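Local coordinates for CELL WALL surface anchor family protein (Streptococcus pneumoniae, PDB 3ZGH), which is the keratin 10-binding domain of a pneumococcal serine-rich repeat surface protein and probably serves as an adhesin of the MSCRAMM type in attachment to host tissue, at residues V37-Y41 against S79-Y84; Y84-G90 against Y175-T179. The contacts are given in a common frame with arbitrary orientation. Numbering follows the deposited sequence.

How the contacts relate
The two contacts follow one another along the chain and share Y84, contact 1 ending on the residue with which contact 2 begins; their centres lie about 11 Å apart, on the same side of the centre of the chain. Contact 1 is peripheral and partly buried, about 19 Å from that centre, and ties strand 28-38, an outermost strand of the seven-stranded antiparallel sheet, to the loop before strand 85-87. Contact 2 is buried, about 11 Å from the centre, and pairs strand 85-87 with strand 177-178. V40 CG2 lies 3.5 Å from R178 NE, so the contacts touch directly. Y84 hydrogen-bonds D38 and touches R178, linking the larger sheet's edge to the smaller, three-stranded sheet.

Contact 1. Residues V37-Y41 against S79-Y84; sequences VDSVY and SMRPGY
An Asx turn made by D38, in the segment that strand 28-38 runs into, packs against a loop that closes with a type I beta turn, R81 to Y84, and two tyrosines join them at the periphery of the MSCRAMM domain. S39-Y41 adopt helical phi/psi values without the regular bonds; the closest CA approach is Y41 CA to M80 CA, 7.1 Å. In the facing turn, Y84 N bonds to R81 O at 3.1 Å.

Aromatic packing dominates the 292 Å² interface. Y41 (chi1 m) and Y84 (chi1 t) form a T-shaped pair, the edge of Y41 directed at the face of Y84, with centroids 4.8 Å apart and planes at 85°. M80 approaches a face of the Y41 ring: its CA makes a CH-pi contact at 4.0 Å from the centroid, and its SD, 5.4 Å from the same centroid and oblique, adds a Met-aromatic contact. V40 CG2 lies 4.2 Å from Y84 CE1.

Polar links fix both tyrosine hydroxyls. D38, with chi1 t, divides its carboxylate: OD1 accepts from V40 N (2.8 Å) and Y41 N (2.9 Å), shaping the turn, while OD2 accepts from Y84 OH at 2.6 Å. Y66 also bonds to D38 OD2, and Y186 to Y84 OH, so the carboxylate sits in a cluster of tyrosine hydroxyls. At the other tyrosine, R81 N donates to Y41 OH at 3.1 Å, nearly linear at 175°, and a water 2.6 Å from Y41 OH accepts from R81 NH1 at 2.8 Å.

Contact 2. Residues Y84-G90 against Y175-T179; sequences YSIYNSG and YAART
Segments Y84-G90 and Y175-T179 run antiparallel in sense, their end-to-end directions 132° apart, and bury 540 Å² between them. Y175, chi1 t and chi2 94°, points its CA-to-CB bond toward Y84-G90. G90 CA sits over the face of the Y175 ring, 3.6 Å from the centroid and 8° off the normal, a CH-pi contact at a glycine where a CB would be tight against Y175 CE1. One water lies 3.2 Å from Y175 OH and donates to S89 O at 2.9 Å. Next, A176 lies across from N88, CA atoms 4.6 Å apart, and A176 CA makes a CA-H...O contact of 3.2 Å with Y87 O. A177 forms the antiparallel hydrogen-bonded pair with Y87, CA atoms 5.5 Å apart: Y87 N donates to A177 O at 2.8 Å and A177 N to Y87 O at 3.3 Å, and both side chains share a face of the sheet. R178 opposes I86 in a non-hydrogen-bonded pair, CA atoms 4.2 Å apart and side chains diverging. R178 CB lies 3.8 Å from Y84 CE1, while the guanidinium leads away to a salt bridge with D180. T179, with helical phi/psi, donates from N to S85 O at 3.0 Å; T179 CG2 lies over the face of the Y87 ring, 3.6 Å from the centroid and 10° off the normal, a CH-pi contact. I86 and A176 pack on V64 and I45 of the seven-stranded sheet; with strand 143-145 on the other side of strand 85-87, this pairing completes a separate, short three-stranded antiparallel beta sheet.

Contact 1. Residues V37-Y41 against S79-Y84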
ATOM      1  N   VAL A  37      12.463   5.486  -5.216  1.00 31.61           N
ATOM      2  CA  VAL A  37      12.867   6.700  -5.899  1.00 32.68           C
ATOM      3  C   VAL A  37      11.913   6.957  -7.047  1.00 31.78           C
ATOM      4  O   VAL A  37      11.712   6.096  -7.922  1.00 33.12           O
ATOM      5  CB  VAL A  37      14.322   6.587  -6.426  1.00 35.37           C
ATOM      6  CG1 VAL A  37      14.690   7.778  -7.341  1.00 37.60           C
ATOM      7  CG2 VAL A  37      15.295   6.485  -5.251  1.00 36.42           C
ATOM      8  N   ASP A  38      11.307   8.128  -7.043  1.00 30.50           N
ATOM      9  CA  ASP A  38      10.530   8.575  -8.214  1.00 31.56           C
ATOM     10  C   ASP A  38      11.521   8.989  -9.301  1.00 34.72           C
ATOM     11  O   ASP A  38      12.222   9.979  -9.125  1.00 35.54           O
ATOM     12  CB  ASP A  38       9.617   9.740  -7.818  1.00 30.86           C
ATOM     13  CG  ASP A  38       8.833  10.320  -8.987  1.00 32.29           C
ATOM     14  OD1 ASP A  38       9.429  10.605 -10.069  1.00 33.51           O
ATOM     15  OD2 ASP A  38       7.598  10.493  -8.812  1.00 32.13           O
ATOM     16  N   SER A  39      11.578   8.213 -10.396  1.00 37.60           N
ATOM     17  CA  SER A  39      12.519   8.397 -11.536  1.00 42.60           C
ATOM     18  C   SER A  39      12.379   9.718 -12.269  1.00 42.56           C
ATOM     19  O   SER A  39      13.321  10.189 -12.924  1.00 44.32           O
ATOM     20  CB  SER A  39      12.225   7.378 -12.648  1.00 48.63           C
ATOM     21  OG  SER A  39      12.289   6.046 -12.235  1.00 53.64           O
ATOM     22  N   VAL A  40      11.177  10.274 -12.249  1.00 41.67           N
ATOM     23  CA  VAL A  40      10.914  11.463 -13.033  1.00 41.87           C
ATOM     24  C   VAL A  40      11.406  12.689 -12.294  1.00 40.70           C
ATOM     25  O   VAL A  40      12.049  13.546 -12.880  1.00 43.27           O
ATOM     26  CB  VAL A  40       9.410  11.610 -13.357  1.00 43.16           C
ATOM     27  CG1 VAL A  40       9.146  12.913 -14.139  1.00 43.62           C
ATOM     28  CG2 VAL A  40       8.933  10.405 -14.152  1.00 45.29           C
ATOM     29  N   TYR A  41      11.085  12.786 -11.016  1.00 36.61           N
ATOM     30  CA  TYR A  41      11.430  13.976 -10.248  1.00 38.17           C
ATOM     31  C   TYR A  41      12.688  13.779  -9.379  1.00 40.30           C
ATOM     32  O   TYR A  41      13.156  14.719  -8.756  1.00 41.84           O
ATOM     33  CB  TYR A  41      10.210  14.444  -9.419  1.00 37.44           C
ATOM     34  CG  TYR A  41       9.126  14.986 -10.333  1.00 38.57           C
ATOM     35  CD1 TYR A  41       9.266  16.229 -10.934  1.00 42.77           C
ATOM     36  CD2 TYR A  41       8.014  14.220 -10.661  1.00 36.59           C
ATOM     37  CE1 TYR A  41       8.288  16.721 -11.821  1.00 43.50           C
ATOM     38  CE2 TYR A  41       7.025  14.708 -11.540  1.00 37.71           C
ATOM     39  CZ  TYR A  41       7.182  15.947 -12.113  1.00 41.09           C
ATOM     40  OH  TYR A  41       6.215  16.401 -12.974  1.00 42.30           O
ATOM     41  N   SER A  79       8.470  21.260  -7.972  1.00 47.77           N
ATOM     42  CA  SER A  79       8.452  21.317  -9.424  1.00 51.39           C
ATOM     43  C   SER A  79       7.548  20.225 -10.050  1.00 49.73           C
ATOM     44  O   SER A  79       7.471  20.096 -11.276  1.00 51.49           O
ATOM     45  CB  SER A  79       9.878  21.234  -9.979  1.00 56.71           C
ATOM     46  OG  SER A  79      10.339  19.904 -10.020  1.00 58.47           O
ATOM     47  N   MET A  80       6.859  19.456  -9.211  1.00 44.24           N
ATOM     48  CA  MET A  80       5.974  18.414  -9.723  1.00 39.35           C
ATOM     49  C   MET A  80       4.813  19.066 -10.444  1.00 37.25           C
ATOM     50  O   MET A  80       4.200  19.995  -9.944  1.00 38.80           O
ATOM     51  CB  MET A  80       5.459  17.506  -8.591  1.00 35.45           C
ATOM     52  CG  MET A  80       4.585  16.353  -9.086  1.00 32.09           C
ATOM     53  SD  MET A  80       4.092  15.321  -7.726  1.00 32.77           S
ATOM     54  CE  MET A  80       5.587  14.430  -7.310  1.00 31.38           C
ATOM     55  N   ARG A  81       4.543  18.639 -11.667  1.00 35.60           N
ATOM     56  CA  ARG A  81       3.390  19.175 -12.382  1.00 36.88           C
ATOM     57  C   ARG A  81       2.059  18.686 -11.766  1.00 36.62           C
ATOM     58  O   ARG A  81       1.950  17.538 -11.299  1.00 34.25           O
ATOM     59  CB  ARG A  81       3.508  18.877 -13.879  1.00 45.06           C
ATOM     60  CG  ARG A  81       3.211  17.454 -14.322  1.00 49.43           C
ATOM     61  CD  ARG A  81       3.380  17.284 -15.859  1.00 75.95           C
ATOM     62  NE  ARG A  81       2.269  16.533 -16.467  1.00 75.08           N
ATOM     63  CZ  ARG A  81       2.272  15.221 -16.710  1.00 72.69           C
ATOM     64  NH1 ARG A  81       3.327  14.471 -16.413  1.00 66.89           N
ATOM     65  NH2 ARG A  81       1.206  14.647 -17.262  1.00 77.66           N
ATOM     66  N   PRO A  82       1.049  19.575 -11.716  1.00 40.73           N
ATOM     67  CA  PRO A  82      -0.193  19.204 -11.023  1.00 38.24           C
ATOM     68  C   PRO A  82      -0.856  17.971 -11.622  1.00 35.98           C
ATOM     69  O   PRO A  82      -1.505  17.241 -10.875  1.00 36.79           O
ATOM     70  CB  PRO A  82      -1.115  20.413 -11.240  1.00 43.37           C
ATOM     71  CG  PRO A  82      -0.223  21.554 -11.618  1.00 47.91           C
ATOM     72  CD  PRO A  82       1.029  20.956 -12.232  1.00 46.71           C
ATOM     73  N   GLY A  83      -0.754  17.770 -12.942  1.00 35.00           N
ATOM     74  CA  GLY A  83      -1.392  16.634 -13.585  1.00 35.25           C
ATOM     75  C   GLY A  83      -0.557  15.361 -13.690  1.00 36.22           C
ATOM     76  O   GLY A  83      -1.043  14.369 -14.253  1.00 37.70           O
ATOM     77  N   TYR A  84       0.689  15.375 -13.183  1.00 33.82           N
ATOM     78  CA  TYR A  84       1.470  14.146 -13.018  1.00 32.92           C
ATOM     79  C   TYR A  84       0.632  13.213 -12.180  1.00 34.61           C
ATOM     80  O   TYR A  84      -0.098  13.681 -11.320  1.00 35.22           O
ATOM     81  CB  TYR A  84       2.758  14.450 -12.242  1.00 33.62           C
ATOM     82  CG  TYR A  84       3.667  13.281 -11.935  1.00 33.03           C
ATOM     83  CD1 TYR A  84       4.305  12.581 -12.951  1.00 35.89           C
ATOM     84  CD2 TYR A  84       3.944  12.928 -10.629  1.00 33.08           C
ATOM     85  CE1 TYR A  84       5.186  11.532 -12.660  1.00 36.56           C
ATOM     86  CE2 TYR A  84       4.814  11.877 -10.322  1.00 32.81           C
ATOM     87  CZ  TYR A  84       5.438  11.197 -11.347  1.00 34.71           C
ATOM     88  OH  TYR A  84       6.318  10.174 -11.066  1.00 34.78           O
TER
HETATM   89  O   HOH W   1       5.712  14.975 -15.123  1.00 43.10           O

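Contact 2. Residues Y84-G90 against Y175-T179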
ATOM      1  N   TYR A  84       0.689  15.375 -13.183  1.00 33.82           N
ATOM      2  CA  TYR A  84       1.470  14.146 -13.018  1.00 32.92           C
ATOM      3  C   TYR A  84       0.632  13.213 -12.180  1.00 34.61           C
ATOM      4  O   TYR A  84      -0.098  13.681 -11.320  1.00 35.22           O
ATOM      5  CB  TYR A  84       2.758  14.450 -12.242  1.00 33.62           C
ATOM      6  CG  TYR A  84       3.667  13.281 -11.935  1.00 33.03           C
ATOM      7  CD1 TYR A  84       4.305  12.581 -12.951  1.00 35.89           C
ATOM      8  CD2 TYR A  84       3.944  12.928 -10.629  1.00 33.08           C
ATOM      9  CE1 TYR A  84       5.186  11.532 -12.660  1.00 36.56           C
ATOM     10  CE2 TYR A  84       4.814  11.877 -10.322  1.00 32.81           C
ATOM     11  CZ  TYR A  84       5.438  11.197 -11.347  1.00 34.71           C
ATOM     12  OH  TYR A  84       6.318  10.174 -11.066  1.00 34.78           O
ATOM     13  N   SER A  85       0.726  11.907 -12.390  1.00 33.92           N
ATOM     14  CA  SER A  85      -0.086  10.987 -11.609  1.00 34.35           C
ATOM     15  C   SER A  85       0.581   9.638 -11.400  1.00 30.64           C
ATOM     16  O   SER A  85       1.245   9.127 -12.324  1.00 31.53           O
ATOM     17  CB  SER A  85      -1.441  10.768 -12.308  1.00 41.05           C
ATOM     18  OG  SER A  85      -2.335  10.133 -11.402  1.00 43.52           O
ATOM     19  N   ILE A  86       0.376   9.053 -10.219  1.00 26.53           N
ATOM     20  CA  ILE A  86       0.943   7.728  -9.911  1.00 29.46           C
ATOM     21  C   ILE A  86      -0.111   6.702  -9.463  1.00 29.60           C
ATOM     22  O   ILE A  86      -1.128   7.077  -8.889  1.00 29.19           O
ATOM     23  CB  ILE A  86       2.022   7.807  -8.807  1.00 28.89           C
ATOM     24  CG1 ILE A  86       1.455   8.444  -7.544  1.00 29.19           C
ATOM     25  CG2 ILE A  86       3.249   8.599  -9.292  1.00 30.16           C
ATOM     26  CD1 ILE A  86       2.349   8.244  -6.319  1.00 28.61           C
ATOM     27  N   TYR A  87       0.145   5.422  -9.754  1.00 30.32           N
ATOM     28  CA  TYR A  87      -0.627   4.293  -9.197  1.00 29.98           C
ATOM     29  C   TYR A  87       0.078   3.754  -7.952  1.00 30.47           C
ATOM     30  O   TYR A  87       1.300   3.888  -7.838  1.00 31.47           O
ATOM     31  CB  TYR A  87      -0.687   3.153 -10.201  1.00 29.37           C
ATOM     32  CG  TYR A  87      -1.470   3.422 -11.468  1.00 33.01           C
ATOM     33  CD1 TYR A  87      -2.781   3.881 -11.421  1.00 34.08           C
ATOM     34  CD2 TYR A  87      -0.910   3.163 -12.714  1.00 34.56           C
ATOM     35  CE1 TYR A  87      -3.510   4.076 -12.579  1.00 36.30           C
ATOM     36  CE2 TYR A  87      -1.619   3.364 -13.870  1.00 38.08           C
ATOM     37  CZ  TYR A  87      -2.917   3.827 -13.803  1.00 39.28           C
ATOM     38  OH  TYR A  87      -3.625   4.020 -14.965  1.00 43.87           O
ATOM     39  N   ASN A  88      -0.665   3.125  -7.024  1.00 29.37           N
ATOM     40  CA  ASN A  88      -0.044   2.407  -5.897  1.00 26.74           C
ATOM     41  C   ASN A  88      -0.165   0.875  -6.066  1.00 29.00           C
ATOM     42  O   ASN A  88       0.122   0.116  -5.142  1.00 30.05           O
ATOM     43  CB  ASN A  88      -0.668   2.822  -4.562  1.00 27.09           C
ATOM     44  CG  ASN A  88      -2.118   2.345  -4.405  1.00 29.17           C
ATOM     45  OD1 ASN A  88      -2.790   1.998  -5.404  1.00 30.79           O
ATOM     46  ND2 ASN A  88      -2.625   2.384  -3.160  1.00 27.02           N
ATOM     47  N   SER A  89      -0.606   0.408  -7.230  1.00 32.00           N
ATOM     48  CA  SER A  89      -0.709  -1.030  -7.427  1.00 35.60           C
ATOM     49  C   SER A  89      -0.303  -1.391  -8.830  1.00 37.81           C
ATOM     50  O   SER A  89      -0.529  -0.616  -9.748  1.00 35.97           O
ATOM     51  CB  SER A  89      -2.128  -1.531  -7.152  1.00 39.52           C
ATOM     52  OG  SER A  89      -3.053  -0.824  -7.946  1.00 43.73           O
ATOM     53  N   GLY A  90       0.319  -2.549  -8.997  1.00 43.73           N
ATOM     54  CA  GLY A  90       0.664  -3.007 -10.338  1.00 51.78           C
ATOM     55  C   GLY A  90      -0.494  -3.693 -11.059  1.00 61.14           C
ATOM     56  O   GLY A  90      -1.548  -3.943 -10.487  1.00 64.85           O
ATOM     57  N   TYR A 175       4.358  -1.018  -4.469  1.00 26.32           N
ATOM     58  CA  TYR A 175       4.432  -0.656  -5.859  1.00 28.05           C
ATOM     59  C   TYR A 175       4.013   0.804  -6.004  1.00 27.93           C
ATOM     60  O   TYR A 175       3.062   1.255  -5.381  1.00 28.24           O
ATOM     61  CB  TYR A 175       3.507  -1.557  -6.673  1.00 31.21           C
ATOM     62  CG  TYR A 175       3.478  -1.223  -8.159  1.00 37.38           C
ATOM     63  CD1 TYR A 175       4.299  -1.875  -9.065  1.00 41.28           C
ATOM     64  CD2 TYR A 175       2.629  -0.244  -8.640  1.00 39.55           C
ATOM     65  CE1 TYR A 175       4.260  -1.542 -10.449  1.00 46.42           C
ATOM     66  CE2 TYR A 175       2.581   0.087  -9.986  1.00 44.49           C
ATOM     67  CZ  TYR A 175       3.391  -0.556 -10.885  1.00 48.20           C
ATOM     68  OH  TYR A 175       3.296  -0.190 -12.223  1.00 52.92           O
ATOM     69  N   ALA A 176       4.730   1.539  -6.839  1.00 28.27           N
ATOM     70  CA  ALA A 176       4.305   2.864  -7.233  1.00 27.88           C
ATOM     71  C   ALA A 176       4.884   3.085  -8.606  1.00 30.60           C
ATOM     72  O   ALA A 176       6.017   2.702  -8.871  1.00 32.39           O
ATOM     73  CB  ALA A 176       4.819   3.897  -6.257  1.00 25.43           C
ATOM     74  N   ALA A 177       4.094   3.655  -9.507  1.00 31.01           N
ATOM     75  CA  ALA A 177       4.568   3.927 -10.847  1.00 31.42           C
ATOM     76  C   ALA A 177       3.794   5.100 -11.423  1.00 31.70           C
ATOM     77  O   ALA A 177       2.625   5.305 -11.086  1.00 31.55           O
ATOM     78  CB  ALA A 177       4.379   2.710 -11.726  1.00 32.93           C
ATOM     79  N   ARG A 178       4.415   5.846 -12.340  1.00 33.68           N
ATOM     80  CA  ARG A 178       3.691   6.916 -12.999  1.00 34.97           C
ATOM     81  C   ARG A 178       2.741   6.234 -13.951  1.00 35.59           C
ATOM     82  O   ARG A 178       3.041   5.131 -14.460  1.00 36.37           O
ATOM     83  CB  ARG A 178       4.633   7.872 -13.708  1.00 39.34           C
ATOM     84  CG  ARG A 178       5.526   7.253 -14.776  1.00 47.09           C
ATOM     85  CD  ARG A 178       6.414   8.340 -15.376  1.00 54.84           C
ATOM     86  NE  ARG A 178       7.603   7.805 -16.037  1.00 63.95           N
ATOM     87  CZ  ARG A 178       7.789   7.739 -17.350  1.00 72.28           C
ATOM     88  NH1 ARG A 178       6.865   8.171 -18.208  1.00 70.53           N
ATOM     89  NH2 ARG A 178       8.920   7.229 -17.810  1.00 81.11           N
ATOM     90  N   THR A 179       1.599   6.876 -14.219  1.00 37.25           N
ATOM     91  CA  THR A 179       0.489   6.181 -14.871  1.00 37.84           C
ATOM     92  C   THR A 179       0.769   5.836 -16.323  1.00 42.01           C
ATOM     93  O   THR A 179       0.167   4.910 -16.847  1.00 47.16           O
ATOM     94  CB  THR A 179      -0.822   6.988 -14.778  1.00 36.17           C
ATOM     95  OG1 THR A 179      -0.582   8.307 -15.256  1.00 35.78           O
ATOM     96  CG2 THR A 179      -1.295   7.067 -13.325  1.00 35.63           C
TER
HETATM   97  O   HOH W   2       0.101  -0.606 -12.571  1.00 53.16           O